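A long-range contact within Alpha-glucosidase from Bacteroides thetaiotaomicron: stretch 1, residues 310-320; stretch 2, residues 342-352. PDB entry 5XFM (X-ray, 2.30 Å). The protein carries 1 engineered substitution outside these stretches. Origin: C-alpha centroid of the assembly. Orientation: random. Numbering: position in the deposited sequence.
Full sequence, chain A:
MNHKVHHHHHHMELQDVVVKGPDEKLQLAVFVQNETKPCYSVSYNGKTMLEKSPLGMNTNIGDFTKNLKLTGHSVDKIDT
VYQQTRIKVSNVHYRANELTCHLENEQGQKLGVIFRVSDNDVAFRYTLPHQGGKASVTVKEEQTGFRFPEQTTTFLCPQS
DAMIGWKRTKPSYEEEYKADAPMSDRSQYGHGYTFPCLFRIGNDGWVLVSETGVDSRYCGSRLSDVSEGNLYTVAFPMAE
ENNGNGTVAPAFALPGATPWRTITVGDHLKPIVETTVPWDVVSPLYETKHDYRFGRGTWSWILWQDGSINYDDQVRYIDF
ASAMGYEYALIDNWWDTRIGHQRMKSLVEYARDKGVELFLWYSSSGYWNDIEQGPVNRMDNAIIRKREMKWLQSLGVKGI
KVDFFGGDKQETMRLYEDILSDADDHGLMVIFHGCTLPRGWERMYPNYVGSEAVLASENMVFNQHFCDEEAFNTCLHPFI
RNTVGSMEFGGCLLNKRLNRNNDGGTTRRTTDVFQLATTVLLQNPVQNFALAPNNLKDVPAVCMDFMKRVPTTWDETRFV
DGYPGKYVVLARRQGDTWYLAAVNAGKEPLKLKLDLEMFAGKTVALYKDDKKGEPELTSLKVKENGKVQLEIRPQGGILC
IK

Stretch 1 (310-320) NYDDQVRYIDF
Stretch 2 342-352: QRMKSLVEYAR

Two α-helices, residues 311-320 and 342-352, run nearly parallel: their N-to-C directions differ by 21° (signed crossing angle -21°), and their axes approach to 10.1 Å. The register sets Val315 CA 7.3 Å from Leu347 CA and Ile318 CA 6.0 Å from Ala351 CA; the small methyl of Ala351 suits this close approach. Asn310 (chi1 p) caps the first helix, its OD1 accepting from Asp313 N at 3.1 Å.

Leu347 (chi1 -142°, chi2 39°) is a knob among Tyr311, Gln314, Val315 and Ile318, its branched end filling the hole. Tyr311 (t, chi2 -85°) is sandwiched: Leu347 CD1 lies 3.6 Å from the ring centroid over one face, a CH-π contact, while the Arg343 guanidinium (chi1-chi3 m, t, p; chi4 -167°) stacks on the opposite face, planes at 8°, with CZ 3.6 Å from the centroid, pairing positive charge with π electrons. At the ring edge, Tyr311 OH donates to Ser346 OG (3.2 Å), and Ser346 OG (p) donates to Arg343 O (2.8 Å).

Further along, Ile318 (m, t) places CG2 3.9 Å from Ala351 CB and 3.8 Å from Tyr350 CD2. Tyr350 (t, chi2 81°) also meets Val315 (t), CE2 to CG1 3.7 Å. Its OH donates to Asp319 OD1 (Asp319 chi1 m) at 2.6 Å, a short bond to a carboxylate.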

# COMPACT_ATOMS: atom_id res chain seq x y z
N ASN A 310 -19.30 21.75 -8.51
CA ASN A 310 -20.20 22.44 -9.42
C ASN A 310 -19.47 22.69 -10.73
O ASN A 310 -18.25 22.59 -10.78
CB ASN A 310 -20.71 23.76 -8.82
CG ASN A 310 -19.58 24.69 -8.43
OD1 ASN A 310 -19.00 25.37 -9.28
ND2 ASN A 310 -19.26 24.73 -7.14
N TYR A 311 -20.22 23.01 -11.78
CA TYR A 311 -19.66 23.14 -13.13
C TYR A 311 -18.48 24.12 -13.21
O TYR A 311 -17.43 23.78 -13.75
CB TYR A 311 -20.76 23.57 -14.11
CG TYR A 311 -20.36 23.42 -15.57
CD1 TYR A 311 -19.65 24.42 -16.22
CD2 TYR A 311 -20.68 22.27 -16.28
CE1 TYR A 311 -19.29 24.28 -17.55
CE2 TYR A 311 -20.32 22.13 -17.61
CZ TYR A 311 -19.62 23.14 -18.23
OH TYR A 311 -19.25 23.00 -19.55
N ASP A 312 -18.65 25.32 -12.66
CA ASP A 312 -17.68 26.39 -12.86
C ASP A 312 -16.36 26.16 -12.14
O ASP A 312 -15.28 26.44 -12.67
CB ASP A 312 -18.27 27.74 -12.41
CG ASP A 312 -19.40 28.21 -13.32
OD1 ASP A 312 -19.52 27.71 -14.46
OD2 ASP A 312 -20.17 29.10 -12.89
N ASP A 313 -16.43 25.64 -10.92
CA ASP A 313 -15.22 25.31 -10.17
C ASP A 313 -14.46 24.17 -10.83
O ASP A 313 -13.23 24.16 -10.85
CB ASP A 313 -15.56 24.94 -8.73
CG ASP A 313 -15.97 26.14 -7.90
OD1 ASP A 313 -15.47 27.25 -8.18
OD2 ASP A 313 -16.79 25.98 -6.97
N GLN A 314 -15.20 23.23 -11.41
CA GLN A 314 -14.56 22.13 -12.13
C GLN A 314 -13.92 22.66 -13.40
O GLN A 314 -12.88 22.18 -13.81
CB GLN A 314 -15.57 21.03 -12.44
CG GLN A 314 -16.09 20.29 -11.20
CD GLN A 314 -14.99 19.92 -10.22
OE1 GLN A 314 -14.02 19.27 -10.58
NE2 GLN A 314 -15.17 20.30 -8.95
N VAL A 315 -14.53 23.68 -14.01
CA VAL A 315 -13.91 24.36 -15.14
C VAL A 315 -12.59 24.98 -14.68
O VAL A 315 -11.57 24.88 -15.36
CB VAL A 315 -14.81 25.46 -15.74
CG1 VAL A 315 -14.01 26.36 -16.68
CG2 VAL A 315 -15.99 24.84 -16.47
N ARG A 316 -12.63 25.61 -13.52
CA ARG A 316 -11.44 26.20 -12.92
C ARG A 316 -10.31 25.19 -12.74
O ARG A 316 -9.17 25.46 -13.10
CB ARG A 316 -11.80 26.84 -11.58
CG ARG A 316 -12.30 28.27 -11.71
CD ARG A 316 -12.72 28.85 -10.37
NE ARG A 316 -13.28 30.19 -10.55
CZ ARG A 316 -14.58 30.47 -10.47
NH1 ARG A 316 -15.45 29.50 -10.21
NH2 ARG A 316 -15.00 31.72 -10.64
N TYR A 317 -10.63 24.02 -12.20
CA TYR A 317 -9.60 23.01 -11.94
C TYR A 317 -9.14 22.29 -13.21
O TYR A 317 -8.00 21.82 -13.28
CB TYR A 317 -10.08 22.01 -10.89
CG TYR A 317 -9.64 22.41 -9.51
CD1 TYR A 317 -10.28 23.45 -8.84
CD2 TYR A 317 -8.59 21.76 -8.87
CE1 TYR A 317 -9.89 23.84 -7.58
CE2 TYR A 317 -8.19 22.15 -7.60
CZ TYR A 317 -8.85 23.19 -6.96
OH TYR A 317 -8.47 23.59 -5.70
N ILE A 318 -10.02 22.20 -14.19
CA ILE A 318 -9.64 21.71 -15.51
C ILE A 318 -8.64 22.66 -16.15
O ILE A 318 -7.62 22.23 -16.71
CB ILE A 318 -10.89 21.54 -16.40
CG1 ILE A 318 -11.68 20.30 -15.97
CG2 ILE A 318 -10.50 21.44 -17.86
CD1 ILE A 318 -13.05 20.20 -16.59
N ASP A 319 -8.93 23.95 -16.06
CA ASP A 319 -8.03 25.00 -16.55
C ASP A 319 -6.69 24.94 -15.83
O ASP A 319 -5.64 25.11 -16.44
CB ASP A 319 -8.65 26.39 -16.35
CG ASP A 319 -9.74 26.69 -17.36
OD1 ASP A 319 -9.83 25.99 -18.40
OD2 ASP A 319 -10.52 27.64 -17.12
N PHE A 320 -6.74 24.72 -14.52
CA PHE A 320 -5.54 24.63 -13.69
C PHE A 320 -4.71 23.43 -14.11
O PHE A 320 -3.49 23.51 -14.21
CB PHE A 320 -5.92 24.56 -12.20
CG PHE A 320 -4.74 24.50 -11.27
CD1 PHE A 320 -3.68 25.38 -11.43
CD2 PHE A 320 -4.70 23.59 -10.24
CE1 PHE A 320 -2.60 25.34 -10.57
CE2 PHE A 320 -3.61 23.53 -9.38
CZ PHE A 320 -2.56 24.41 -9.55
N GLN A 342 -25.61 14.74 -17.68
CA GLN A 342 -25.79 15.42 -18.96
C GLN A 342 -24.74 16.49 -19.21
O GLN A 342 -24.14 16.55 -20.28
CB GLN A 342 -27.17 16.07 -19.01
CG GLN A 342 -28.32 15.11 -19.08
CD GLN A 342 -29.42 15.50 -18.11
OE1 GLN A 342 -29.19 16.27 -17.17
NE2 GLN A 342 -30.61 14.96 -18.32
N ARG A 343 -24.49 17.34 -18.21
CA ARG A 343 -23.51 18.41 -18.35
C ARG A 343 -22.09 17.89 -18.23
O ARG A 343 -21.13 18.56 -18.65
CB ARG A 343 -23.74 19.52 -17.32
CG ARG A 343 -25.08 20.21 -17.42
CD ARG A 343 -24.99 21.58 -16.78
NE ARG A 343 -24.07 22.41 -17.55
CZ ARG A 343 -23.56 23.57 -17.13
NH1 ARG A 343 -23.84 24.04 -15.92
NH2 ARG A 343 -22.73 24.25 -17.92
N MET A 344 -21.96 16.71 -17.64
CA MET A 344 -20.67 16.04 -17.54
C MET A 344 -20.04 15.87 -18.91
O MET A 344 -18.83 15.95 -19.04
CB MET A 344 -20.80 14.69 -16.85
CG MET A 344 -19.47 14.02 -16.56
SD MET A 344 -18.34 15.11 -15.65
CE MET A 344 -19.25 15.36 -14.13
N LYS A 345 -20.86 15.65 -19.93
CA LYS A 345 -20.37 15.48 -21.30
C LYS A 345 -19.71 16.75 -21.85
O LYS A 345 -18.67 16.69 -22.51
CB LYS A 345 -21.52 15.06 -22.21
CG LYS A 345 -21.26 15.23 -23.70
CD LYS A 345 -22.38 14.61 -24.52
CE LYS A 345 -22.36 15.11 -25.95
NZ LYS A 345 -22.77 16.55 -26.01
N SER A 346 -20.31 17.89 -21.55
CA SER A 346 -19.75 19.16 -22.00
C SER A 346 -18.52 19.50 -21.18
O SER A 346 -17.58 20.12 -21.68
CB SER A 346 -20.80 20.27 -21.91
OG SER A 346 -21.14 20.57 -20.57
N LEU A 347 -18.51 19.07 -19.92
CA LEU A 347 -17.33 19.24 -19.08
C LEU A 347 -16.16 18.40 -19.62
O LEU A 347 -15.02 18.87 -19.69
CB LEU A 347 -17.64 18.87 -17.63
CG LEU A 347 -17.03 19.70 -16.49
CD1 LEU A 347 -17.00 21.20 -16.80
CD2 LEU A 347 -17.79 19.45 -15.19
N VAL A 348 -16.46 17.17 -20.03
CA VAL A 348 -15.47 16.28 -20.62
C VAL A 348 -14.93 16.86 -21.93
O VAL A 348 -13.72 16.84 -22.18
CB VAL A 348 -16.04 14.86 -20.87
CG1 VAL A 348 -15.10 14.03 -21.73
CG2 VAL A 348 -16.34 14.15 -19.56
N GLU A 349 -15.83 17.36 -22.76
CA GLU A 349 -15.46 17.99 -24.02
C GLU A 349 -14.53 19.19 -23.78
O GLU A 349 -13.50 19.35 -24.44
CB GLU A 349 -16.71 18.41 -24.78
CG GLU A 349 -17.39 17.24 -25.45
CD GLU A 349 -18.77 17.59 -25.97
OE1 GLU A 349 -19.41 18.51 -25.41
OE2 GLU A 349 -19.21 16.93 -26.94
N TYR A 350 -14.91 20.02 -22.81
CA TYR A 350 -14.13 21.19 -22.45
C TYR A 350 -12.73 20.78 -21.99
O TYR A 350 -11.73 21.35 -22.43
CB TYR A 350 -14.84 21.98 -21.34
CG TYR A 350 -14.09 23.22 -20.90
CD1 TYR A 350 -14.17 24.40 -21.62
CD2 TYR A 350 -13.27 23.19 -19.78
CE1 TYR A 350 -13.49 25.54 -21.23
CE2 TYR A 350 -12.57 24.32 -19.38
CZ TYR A 350 -12.69 25.49 -20.10
OH TYR A 350 -12.00 26.61 -19.71
N ALA A 351 -12.67 19.77 -21.12
CA ALA A 351 -11.39 19.25 -20.64
C ALA A 351 -10.52 18.71 -21.78
O ALA A 351 -9.30 18.93 -21.80
CB ALA A 351 -11.62 18.16 -19.60
N ARG A 352 -11.14 17.99 -22.71
CA ARG A 352 -10.41 17.43 -23.84
C ARG A 352 -9.83 18.52 -24.74
O ARG A 352 -8.72 18.39 -25.24
CB ARG A 352 -11.31 16.50 -24.67
CG ARG A 352 -10.63 15.97 -25.93
CD ARG A 352 -11.25 14.68 -26.45
NE ARG A 352 -11.30 13.65 -25.42
CZ ARG A 352 -12.42 13.16 -24.90
NH1 ARG A 352 -13.60 13.57 -25.35
NH2 ARG A 352 -12.36 12.22 -23.97